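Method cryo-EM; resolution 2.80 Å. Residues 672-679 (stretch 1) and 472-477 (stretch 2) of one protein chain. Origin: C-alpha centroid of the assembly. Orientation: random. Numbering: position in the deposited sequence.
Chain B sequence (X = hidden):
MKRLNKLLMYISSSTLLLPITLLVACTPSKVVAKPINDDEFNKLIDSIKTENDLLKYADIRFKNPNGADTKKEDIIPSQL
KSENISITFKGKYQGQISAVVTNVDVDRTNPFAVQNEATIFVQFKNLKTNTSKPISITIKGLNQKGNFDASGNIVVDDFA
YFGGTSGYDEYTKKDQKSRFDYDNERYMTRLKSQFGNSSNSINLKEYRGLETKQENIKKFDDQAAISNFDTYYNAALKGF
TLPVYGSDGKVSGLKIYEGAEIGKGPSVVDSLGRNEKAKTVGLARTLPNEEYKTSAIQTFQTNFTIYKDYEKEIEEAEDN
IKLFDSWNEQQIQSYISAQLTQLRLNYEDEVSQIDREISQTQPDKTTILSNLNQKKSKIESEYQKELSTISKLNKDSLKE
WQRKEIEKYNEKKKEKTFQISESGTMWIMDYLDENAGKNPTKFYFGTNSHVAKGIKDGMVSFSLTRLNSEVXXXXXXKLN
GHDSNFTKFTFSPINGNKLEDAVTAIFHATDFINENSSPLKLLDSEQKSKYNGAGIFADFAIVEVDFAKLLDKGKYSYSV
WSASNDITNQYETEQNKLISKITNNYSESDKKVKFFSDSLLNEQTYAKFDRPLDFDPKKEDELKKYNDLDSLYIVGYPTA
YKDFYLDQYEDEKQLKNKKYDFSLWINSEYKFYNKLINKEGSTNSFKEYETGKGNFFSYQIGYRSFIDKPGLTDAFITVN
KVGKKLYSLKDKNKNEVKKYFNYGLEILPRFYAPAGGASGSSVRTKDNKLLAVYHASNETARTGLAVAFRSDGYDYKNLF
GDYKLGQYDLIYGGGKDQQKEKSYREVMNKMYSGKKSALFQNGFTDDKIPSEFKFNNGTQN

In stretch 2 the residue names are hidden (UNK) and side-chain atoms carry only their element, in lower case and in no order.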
# COMPACT_ATOMS: atom_id res chain seq x y z
N PHE B 672 4.82 -12.94 -5.08
CA PHE B 672 3.95 -12.66 -6.22
C PHE B 672 3.57 -11.19 -6.42
O PHE B 672 3.02 -10.85 -7.46
CB PHE B 672 2.67 -13.50 -6.08
CG PHE B 672 2.77 -15.02 -6.22
CD1 PHE B 672 3.90 -15.65 -6.77
CD2 PHE B 672 1.67 -15.80 -5.82
CE1 PHE B 672 3.94 -17.05 -6.88
CE2 PHE B 672 1.71 -17.20 -5.93
CZ PHE B 672 2.85 -17.82 -6.45
N TYR B 673 3.84 -10.28 -5.46
CA TYR B 673 3.05 -9.05 -5.27
C TYR B 673 2.80 -8.16 -6.49
O TYR B 673 1.65 -7.89 -6.83
CB TYR B 673 3.63 -8.24 -4.11
CG TYR B 673 2.80 -7.01 -3.77
CD1 TYR B 673 1.44 -7.17 -3.46
CD2 TYR B 673 3.35 -5.71 -3.81
CE1 TYR B 673 0.62 -6.06 -3.23
CE2 TYR B 673 2.52 -4.59 -3.58
CZ TYR B 673 1.16 -4.76 -3.29
OH TYR B 673 0.35 -3.70 -3.01
N ASN B 674 3.85 -7.69 -7.16
CA ASN B 674 3.75 -6.86 -8.38
C ASN B 674 4.31 -7.60 -9.61
O ASN B 674 4.75 -6.98 -10.58
CB ASN B 674 4.42 -5.49 -8.10
CG ASN B 674 3.45 -4.41 -7.66
OD1 ASN B 674 2.34 -4.30 -8.14
ND2 ASN B 674 3.86 -3.53 -6.79
N LYS B 675 4.34 -8.94 -9.56
CA LYS B 675 5.18 -9.76 -10.44
C LYS B 675 4.40 -10.65 -11.42
O LYS B 675 4.98 -11.13 -12.39
CB LYS B 675 6.15 -10.57 -9.56
CG LYS B 675 7.05 -9.76 -8.61
CD LYS B 675 8.08 -8.90 -9.35
CE LYS B 675 9.09 -8.31 -8.36
NZ LYS B 675 10.21 -7.63 -9.05
N LEU B 676 3.10 -10.86 -11.19
CA LEU B 676 2.21 -11.71 -12.01
C LEU B 676 1.59 -10.98 -13.22
O LEU B 676 0.83 -11.60 -13.96
CB LEU B 676 1.12 -12.30 -11.08
CG LEU B 676 1.44 -13.68 -10.48
CD1 LEU B 676 2.81 -13.76 -9.82
CD2 LEU B 676 0.39 -14.04 -9.43
N ILE B 677 1.88 -9.70 -13.45
CA ILE B 677 1.23 -8.89 -14.50
C ILE B 677 1.60 -9.42 -15.90
O ILE B 677 2.74 -9.31 -16.35
CB ILE B 677 1.57 -7.38 -14.34
CG1 ILE B 677 1.51 -6.82 -12.90
CG2 ILE B 677 0.66 -6.55 -15.27
CD1 ILE B 677 0.16 -6.89 -12.19
N ASN B 678 0.62 -9.96 -16.63
CA ASN B 678 0.75 -10.46 -18.00
C ASN B 678 0.70 -9.35 -19.07
O ASN B 678 -0.19 -9.33 -19.93
CB ASN B 678 -0.25 -11.62 -18.23
CG ASN B 678 -1.67 -11.30 -17.80
OD1 ASN B 678 -2.04 -11.46 -16.66
ND2 ASN B 678 -2.50 -10.83 -18.68
N LYS B 679 1.67 -8.44 -19.05
CA LYS B 679 1.89 -7.40 -20.07
C LYS B 679 2.12 -8.01 -21.46
O LYS B 679 2.80 -9.03 -21.57
CB LYS B 679 3.10 -6.53 -19.68
CG LYS B 679 2.89 -5.75 -18.38
CD LYS B 679 4.01 -4.76 -18.08
CE LYS B 679 3.68 -3.94 -16.85
NZ LYS B 679 4.66 -2.88 -16.59
N UNK B 472 -9.78 -9.69 -14.09
CA UNK B 472 -8.92 -10.74 -14.67
C UNK B 472 -7.79 -11.18 -13.74
O UNK B 472 -7.25 -10.40 -12.96
c UNK B 472 -10.17 -9.27 -19.31
n UNK B 472 -9.81 -8.42 -20.46
c UNK B 472 -9.48 -10.09 -17.06
c UNK B 472 -8.37 -10.25 -16.03
c UNK B 472 -8.98 -9.51 -18.38
N UNK B 473 -7.43 -12.46 -13.81
CA UNK B 473 -6.38 -13.09 -13.00
C UNK B 473 -4.99 -12.55 -13.34
O UNK B 473 -4.75 -12.05 -14.44
c UNK B 473 -6.41 -14.63 -13.08
c UNK B 473 -6.12 -15.19 -14.46
c UNK B 473 -7.76 -15.16 -12.61
N UNK B 474 -4.08 -12.61 -12.38
CA UNK B 474 -2.72 -12.08 -12.47
C UNK B 474 -2.60 -10.58 -12.21
O UNK B 474 -1.51 -10.12 -11.90
N UNK B 475 -3.70 -9.82 -12.26
CA UNK B 475 -3.74 -8.40 -11.90
C UNK B 475 -3.48 -8.16 -10.40
O UNK B 475 -3.89 -8.95 -9.55
c UNK B 475 -5.11 -7.85 -12.33
n UNK B 475 -6.74 -4.48 -12.62
c UNK B 475 -5.26 -6.33 -12.14
c UNK B 475 -6.54 -5.77 -12.73
o UNK B 475 -7.38 -6.44 -13.30
N UNK B 476 -2.85 -7.02 -10.09
CA UNK B 476 -2.68 -6.50 -8.72
C UNK B 476 -3.47 -5.21 -8.52
O UNK B 476 -3.29 -4.24 -9.27
o UNK B 476 -0.62 -7.62 -8.32
c UNK B 476 -1.19 -6.34 -8.37
c UNK B 476 -0.93 -5.74 -7.00
N UNK B 477 -4.33 -5.17 -7.51
CA UNK B 477 -5.23 -4.06 -7.21
C UNK B 477 -4.62 -2.96 -6.32
O UNK B 477 -3.64 -3.16 -5.62
c UNK B 477 -7.60 -8.08 -7.75
c UNK B 477 -8.05 -7.80 -9.05
c UNK B 477 -7.67 -5.43 -8.68
c UNK B 477 -8.11 -6.48 -9.50
c UNK B 477 -7.15 -5.72 -7.40
c UNK B 477 -6.50 -4.64 -6.57
c UNK B 477 -7.15 -7.04 -6.93

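Position 472 carries five side-chain atoms, four carbons in an unbranched row ending in a nitrogen. That chain is lysine's alone among the standard residues. The CA-to-CB bond points toward stretch 1, yet the extended chain (chi1 m, then t, t, t) leads its end away. None of K472's surface is covered here; its NZ is hydrogen-bonded elsewhere in the structure. It does open a type II beta turn that runs to position 475.

Position 473 has three side-chain carbons, one carrying the other two. Branching at CB with only three carbons identifies valine. The CA-to-CB bond points sideways and the closest side-chain atom, a gamma methyl, is 5.9 Å from N678 OD1, so the contact is made by the backbone: V473 O lies 3.6 Å from N678 OD1. Both atoms are oxygens of carbonyl type, and the approach is not a hydrogen bond.

Position 474 has no side-chain atoms, which leaves glycine. Two independent observations agree with the assignment. Phi is 81°, a positive value that favours glycine and suits the third place of a type II turn. An ideally built CB would point toward stretch 1 and fall 3.0 Å from N678 OD1, a clash, and 3.1 Å from L676 O, which is tight. The bare backbone permits the close passage seen here, with the CA atoms of G474 and L676 5.0 Å apart. G474 O sits 3.5 Å from L676 O, two acceptors that cannot bond, and 3.6 Å from I677 CD1.

Position 475 shows three carbons in a row, the third carrying one oxygen and one nitrogen. This is a terminal amide one methylene longer than asparagine's, hence glutamine. Its CA-to-CB bond points away, its nearest side-chain atom, CB, lying 5.4 Å from I677 CD1; the backbone comes within reach, with the CA of Q475 4.2 Å from I677 CD1.

Position 476 bears one carbon that carries an oxygen and a second carbon. A beta-branched hydroxyl side chain is threonine's. The CA-to-CB bond points toward stretch 1 and chi1 is m, which brings OG1 of T476 to 2.7 Å from Y673 O, donating a hydrogen bond to that carbonyl. The methyl CG2 of T476 lies 4.1 Å from Y673 CE1, oblique to the ring, and 3.8 Å from N674 OD1.

Position 477 has one carbon followed by a ring of six carbons with no hydroxyl, so it is phenylalanine. The CA-to-CB bond of F477 points away; its CB is 7.8 Å from Y673 OH and the ring lies farther still.

The contact is small, 313 Å² summed over both sides, and joins two irregular segments whose touching parts run 130° apart. T476 has the most surface covered and supplies the only hydrogen bond across it. I677 CD1 packs against the backbone, 3.7 Å from T476 N, while side-chain-free G474 lets L676 and N678 come close. One polar anchor and local packing thus hold the stretches together.

Stretch 2 472-477: KVGQTF
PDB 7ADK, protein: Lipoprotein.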